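Local coordinates for DegV family protein (Eubacterium eligens, PDB 3FDJ) that is of uncharacterised function but, as a DegV family member, probably binds a fatty acid or similar long-chain lipid, at residues L226-V231 / V253-A258; T118-R123 / G270-C275. All coordinates share one frame; numbering follows the deposited sequence.

Interaction 1 of 2, residues L226-V231 / V253-A258; sequences LRICHV and VCVYKA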
loop_
_atom_site.group_PDB
_atom_site.type_symbol
_atom_site.label_atom_id
_atom_site.label_comp_id
_atom_site.label_asym_id
_atom_site.label_seq_id
_atom_site.Cartn_x
_atom_site.Cartn_y
_atom_site.Cartn_z
ATOM N N LEU A 226 10.696 -3.668 8.288
ATOM C CA LEU A 226 10.698 -3.883 6.845
ATOM C C LEU A 226 9.490 -4.728 6.480
ATOM O O LEU A 226 9.249 -5.784 7.085
ATOM C CB LEU A 226 11.960 -4.665 6.436
ATOM C CG LEU A 226 12.037 -5.207 4.996
ATOM C CD1 LEU A 226 12.121 -4.051 4.045
ATOM C CD2 LEU A 226 13.245 -6.168 4.862
ATOM N N ARG A 227 8.723 -4.276 5.492
ATOM C CA ARG A 227 7.519 -4.988 5.055
ATOM C C ARG A 227 7.584 -5.095 3.540
ATOM O O ARG A 227 7.821 -4.105 2.856
ATOM C CB ARG A 227 6.239 -4.238 5.504
ATOM C CG ARG A 227 6.057 -4.180 7.026
ATOM C CD ARG A 227 5.828 -5.550 7.617
ATOM N NE ARG A 227 5.669 -5.532 9.075
ATOM C CZ ARG A 227 6.620 -5.762 9.975
ATOM N NH1 ARG A 227 7.855 -6.100 9.628
ATOM N NH2 ARG A 227 6.291 -5.719 11.258
ATOM N N ILE A 228 7.427 -6.306 3.022
ATOM C CA ILE A 228 7.518 -6.548 1.582
ATOM C C ILE A 228 6.281 -7.327 1.125
ATOM O O ILE A 228 6.009 -8.427 1.653
ATOM C CB ILE A 228 8.767 -7.392 1.223
ATOM C CG1 ILE A 228 10.050 -6.821 1.839
ATOM C CG2 ILE A 228 8.872 -7.575 -0.311
ATOM C CD1 ILE A 228 11.332 -7.716 1.675
ATOM N N CYS A 229 5.529 -6.773 0.173
ATOM C CA CYS A 229 4.462 -7.517 -0.476
ATOM C C CYS A 229 4.853 -7.833 -1.918
ATOM O O CYS A 229 5.725 -7.172 -2.511
ATOM C CB CYS A 229 3.095 -6.821 -0.380
ATOM S SG CYS A 229 2.917 -5.540 -1.499
ATOM N N HIS A 230 4.276 -8.909 -2.441
ATOM C CA HIS A 230 4.565 -9.396 -3.756
ATOM C C HIS A 230 3.306 -9.871 -4.445
ATOM O O HIS A 230 2.332 -10.278 -3.798
ATOM C CB HIS A 230 5.595 -10.532 -3.704
ATOM C CG HIS A 230 5.083 -11.763 -3.044
ATOM N ND1 HIS A 230 4.375 -12.732 -3.726
ATOM C CD2 HIS A 230 5.109 -12.154 -1.749
ATOM C CE1 HIS A 230 4.017 -13.680 -2.879
ATOM N NE2 HIS A 230 4.450 -13.353 -1.673
ATOM N N VAL A 231 3.340 -9.816 -5.766
ATOM C CA VAL A 231 2.271 -10.297 -6.619
ATOM C C VAL A 231 2.806 -11.535 -7.318
ATOM O O VAL A 231 3.467 -11.435 -8.368
ATOM C CB VAL A 231 1.882 -9.272 -7.684
ATOM C CG1 VAL A 231 0.653 -9.783 -8.456
ATOM C CG2 VAL A 231 1.642 -7.892 -7.056
ATOM N N VAL A 253 10.927 -8.281 9.994
ATOM C CA VAL A 253 10.643 -8.400 8.571
ATOM C C VAL A 253 9.407 -9.243 8.395
ATOM O O VAL A 253 9.208 -10.224 9.105
ATOM C CB VAL A 253 11.792 -9.068 7.798
ATOM C CG1 VAL A 253 11.511 -9.063 6.264
ATOM C CG2 VAL A 253 13.076 -8.358 8.067
ATOM N N CYS A 254 8.559 -8.846 7.462
ATOM C CA CYS A 254 7.429 -9.662 7.063
ATOM C C CYS A 254 7.310 -9.603 5.527
ATOM O O CYS A 254 7.299 -8.513 4.948
ATOM C CB CYS A 254 6.144 -9.178 7.725
ATOM S SG CYS A 254 4.743 -10.266 7.411
ATOM N N VAL A 255 7.218 -10.779 4.907
ATOM C CA VAL A 255 6.961 -10.931 3.471
ATOM C C VAL A 255 5.566 -11.523 3.327
ATOM O O VAL A 255 5.245 -12.543 3.963
ATOM C CB VAL A 255 7.960 -11.908 2.835
ATOM C CG1 VAL A 255 7.515 -12.327 1.399
ATOM C CG2 VAL A 255 9.369 -11.313 2.842
ATOM N N TYR A 256 4.736 -10.921 2.482
ATOM C CA TYR A 256 3.358 -11.372 2.365
ATOM C C TYR A 256 2.761 -11.019 1.012
ATOM O O TYR A 256 3.340 -10.270 0.236
ATOM C CB TYR A 256 2.511 -10.761 3.490
ATOM C CG TYR A 256 2.558 -9.257 3.516
ATOM C CD1 TYR A 256 3.646 -8.593 4.083
ATOM C CD2 TYR A 256 1.524 -8.493 2.985
ATOM C CE1 TYR A 256 3.719 -7.217 4.085
ATOM C CE2 TYR A 256 1.579 -7.111 3.008
ATOM C CZ TYR A 256 2.692 -6.490 3.550
ATOM O OH TYR A 256 2.775 -5.145 3.588
ATOM N N LYS A 257 1.606 -11.600 0.723
ATOM C CA LYS A 257 0.967 -11.408 -0.575
ATOM C C LYS A 257 0.241 -10.058 -0.669
ATOM O O LYS A 257 -0.461 -9.630 0.253
ATOM C CB LYS A 257 -0.045 -12.513 -0.851
ATOM C CG LYS A 257 0.537 -13.911 -0.901
ATOM C CD LYS A 257 -0.554 -14.920 -1.242
ATOM C CE LYS A 257 0.014 -16.313 -1.315
ATOM N NZ LYS A 257 0.528 -16.705 0.023
ATOM N N ALA A 258 0.355 -9.446 -1.832
ATOM C CA ALA A 258 -0.443 -8.271 -2.175
ATOM C C ALA A 258 -1.926 -8.620 -2.257
ATOM O O ALA A 258 -2.298 -9.768 -2.533
ATOM C CB ALA A 258 0.048 -7.674 -3.491
#
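The Tyr-256 ring takes Cys-229 over one face: Cys-229 CB lies 4.1 Å from the ring centroid, displaced toward the rim near CE2, in a CH-pi contact. Arg-227 CB meets the same ring at its edge, on the hydroxyl side. Farther along the pair, the His-230 ring has Lys-257 CA over one face, offset toward the rim, and His-230 CE1 lies beside Lys-257 CG. The third flat group, the Arg-227 guanidinium, has Cys-254 CB over one face; a bend at chi2 (-66°) turns the chain so that Arg-227 CD comes 3.6 Å from Cys-254 CB.

Beneath these side chains the strands run parallel. Ile-228 N donates to Cys-254 O and Ile-228 O accepts from Tyr-256 N, both at 2.9 Å, and the ladder ends at the nearly straight bond from Ala-258 N to His-230 O (2.9 Å). Leu-226 CD2 packs 3.7 Å from Val-253 CG1 on the face that meets helix 234-248, the crossover helix of this beta-alpha-beta unit. An alanine in place of Tyr-256 would probably take the aromatic face from Cys-229 CB, open a gap beside Pro-120 and deprive Arg-123 of its cation-pi partner.

Leu-226 O accepts twice, from Cys-254 N and, at 2.9 Å, from Arg-227 NH1, which stands above the carbonyl plane. Arg-227 NH2 also forms salt bridges to Glu-127 and Asp-252; the two carboxylates probably balance the buried charge and, together with the bond from NH1 to Leu-226 O, are likely to fix the orientation of the guanidinium.

Interaction 2 of 2, residues T118-R123 / G270-C275; sequences TGPQMR and GIILSC
Ser-274 sets its hydroxyl against the first turn of helix 120-134, with OG 3.3 Å from Gln-121 CA and 3.4 Å from Gln-121 CB. The hydroxyl is hydrogen-bonded to Arg-154 O of the adjoining strand; against Gln-121 it makes packing contacts and no hydrogen bond. Its torsion explains the placement: OG stands anti to the backbone N (chi1 -174°), lying over Gln-121, while Ser-274 CB rests 3.5 Å from Pro-120 C. Gln-121 itself runs on, extended beyond CG, and its amide is engaged at both atoms, OE1 with Ser-117 OG and NE2 with Thr-153 OG1. Two buried polar side chains are thus satisfied outside a contact that has no hydrogen bond of its own.

The apolar half belongs to Pro-120 and Ile-272, whose side chains cross at about a right angle. Pro-120 CD and CG both touch the CG2 branch of Ile-272, with CD at 3.7 Å. CG also comes 3.6 Å from Ile-272 O, and CB reaches Ser-274 CB at 3.7 Å, so the puckered pyrrolidine ring reaches from Ile-272 to Ser-274, two residues whose side chains point to the same side of the strand. Beyond it, Thr-118 CG2 makes a looser approach to Ile-272 CD1.

Gly-119 is the N-cap residue, and its O accepts from Arg-123 N at 3.0 Å in the opening turn. Its phi is positive (50°), and a CB at this position would run into Pro-120 CD.

Here the N-terminal end of a helix packs on one face of a mixed sheet, joining the two sheets of the DegV fold, since helix 120-134 follows the last strand of one sheet and lies on the other. A hexaethylene glycol, probably from the crystallisation liquor, lies beside Thr-118, which would fit a pocket like the one that holds lipid in relatives.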
loop_
_atom_site.group_PDB
_atom_site.type_symbol
_atom_site.label_atom_id
_atom_site.label_comp_id
_atom_site.label_asym_id
_atom_site.label_seq_id
_atom_site.Cartn_x
_atom_site.Cartn_y
_atom_site.Cartn_z
ATOM N N THR A 118 1.171 3.564 -0.440
ATOM C CA THR A 118 0.310 2.406 -0.673
ATOM C C THR A 118 0.923 1.196 0.015
ATOM O O THR A 118 2.071 1.245 0.482
ATOM C CB THR A 118 0.158 2.118 -2.179
ATOM O OG1 THR A 118 -0.976 1.264 -2.384
ATOM C CG2 THR A 118 1.448 1.483 -2.767
ATOM N N GLY A 119 0.150 0.116 0.064
ATOM C CA GLY A 119 0.643 -1.201 0.421
ATOM C C GLY A 119 1.448 -1.237 1.693
ATOM O O GLY A 119 0.939 -0.875 2.755
ATOM N N PRO A 120 2.714 -1.694 1.602
ATOM C CA PRO A 120 3.447 -1.913 2.831
ATOM C C PRO A 120 3.711 -0.673 3.657
ATOM O O PRO A 120 3.917 -0.791 4.862
ATOM C CB PRO A 120 4.760 -2.567 2.364
ATOM C CG PRO A 120 4.885 -2.189 0.949
ATOM C CD PRO A 120 3.461 -2.174 0.439
ATOM N N GLN A 121 3.714 0.507 3.039
ATOM C CA GLN A 121 3.855 1.740 3.820
ATOM C C GLN A 121 2.593 2.011 4.654
ATOM O O GLN A 121 2.693 2.427 5.821
ATOM C CB GLN A 121 4.244 2.920 2.912
ATOM C CG GLN A 121 4.699 4.204 3.665
ATOM C CD GLN A 121 5.659 5.098 2.862
ATOM O OE1 GLN A 121 5.765 4.994 1.642
ATOM N NE2 GLN A 121 6.312 6.042 3.552
HETATM N N MSE A 122 1.425 1.748 4.074
HETATM C CA MSE A 122 0.147 1.800 4.820
HETATM C C MSE A 122 0.190 0.783 5.955
HETATM O O MSE A 122 -0.192 1.103 7.083
HETATM C CB MSE A 122 -1.064 1.524 3.905
HETATM C CG MSE A 122 -1.257 2.569 2.827
HETATM SE SE MSE A 122 -2.691 2.094 1.649
HETATM C CE MSE A 122 -4.196 2.211 2.955
ATOM N N ARG A 123 0.701 -0.422 5.681
ATOM C CA ARG A 123 0.858 -1.416 6.750
ATOM C C ARG A 123 1.736 -0.930 7.897
ATOM O O ARG A 123 1.366 -1.090 9.063
ATOM C CB ARG A 123 1.361 -2.767 6.220
ATOM C CG ARG A 123 1.422 -3.788 7.291
ATOM C CD ARG A 123 1.747 -5.152 6.764
ATOM N NE ARG A 123 1.795 -6.068 7.889
ATOM C CZ ARG A 123 1.626 -7.385 7.806
ATOM N NH1 ARG A 123 1.403 -7.996 6.631
ATOM N NH2 ARG A 123 1.653 -8.093 8.927
ATOM N N GLY A 270 5.424 -8.310 -9.531
ATOM C CA GLY A 270 5.771 -7.085 -8.850
ATOM C C GLY A 270 6.089 -7.251 -7.376
ATOM O O GLY A 270 5.571 -8.177 -6.691
ATOM N N ILE A 271 6.965 -6.363 -6.896
ATOM C CA ILE A 271 7.357 -6.272 -5.491
ATOM C C ILE A 271 7.135 -4.843 -5.004
ATOM O O ILE A 271 7.391 -3.892 -5.747
ATOM C CB ILE A 271 8.853 -6.611 -5.320
ATOM C CG1 ILE A 271 9.123 -8.081 -5.672
ATOM C CG2 ILE A 271 9.337 -6.259 -3.909
ATOM C CD1 ILE A 271 8.529 -9.056 -4.708
ATOM N N ILE A 272 6.667 -4.680 -3.772
ATOM C CA ILE A 272 6.661 -3.370 -3.123
ATOM C C ILE A 272 7.208 -3.547 -1.710
ATOM O O ILE A 272 6.827 -4.479 -1.008
ATOM C CB ILE A 272 5.252 -2.761 -3.023
ATOM C CG1 ILE A 272 4.457 -2.909 -4.327
ATOM C CG2 ILE A 272 5.359 -1.299 -2.589
ATOM C CD1 ILE A 272 3.007 -2.437 -4.191
ATOM N N LEU A 273 8.093 -2.656 -1.295
ATOM C CA LEU A 273 8.626 -2.707 0.041
ATOM C C LEU A 273 8.578 -1.379 0.734
ATOM O O LEU A 273 8.663 -0.328 0.108
ATOM C CB LEU A 273 10.041 -3.291 0.088
ATOM C CG LEU A 273 11.293 -2.511 -0.220
ATOM C CD1 LEU A 273 11.693 -1.555 0.958
ATOM C CD2 LEU A 273 12.436 -3.509 -0.490
ATOM N N SER A 274 8.392 -1.430 2.036
ATOM C CA SER A 274 8.465 -0.246 2.844
ATOM C C SER A 274 9.316 -0.469 4.075
ATOM O O SER A 274 9.410 -1.597 4.587
ATOM C CB SER A 274 7.063 0.226 3.212
ATOM O OG SER A 274 7.139 1.462 3.893
ATOM N N CYS A 275 9.966 0.602 4.537
ATOM C CA CYS A 275 10.839 0.509 5.708
ATOM C C CYS A 275 10.818 1.763 6.552
ATOM O O CYS A 275 10.529 2.851 6.059
ATOM C CB CYS A 275 12.271 0.224 5.288
ATOM S SG CYS A 275 13.008 1.471 4.259
#

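From the N terminus, the chain first reaches 118-123, at the start of helix 120-134, and the contact is completed at 270-275, so interaction 2 closes a long loop of 146 residues. Interaction 1 is nested inside that loop: 226-231 and 253-258 close a much shorter excursion through helix 234-248. The two meet where strands 226-230 and 271-276 are antiparallel neighbours, through probable hydrogen bonds from Ser-274 N to Arg-227 O and from Cys-229 N to Ile-272 O, both 2.9 Å. Tyr-256 OH also packs against Pro-120 CA. Together they tie an edge strand, two inner strands and the helix arriving from the other sheet.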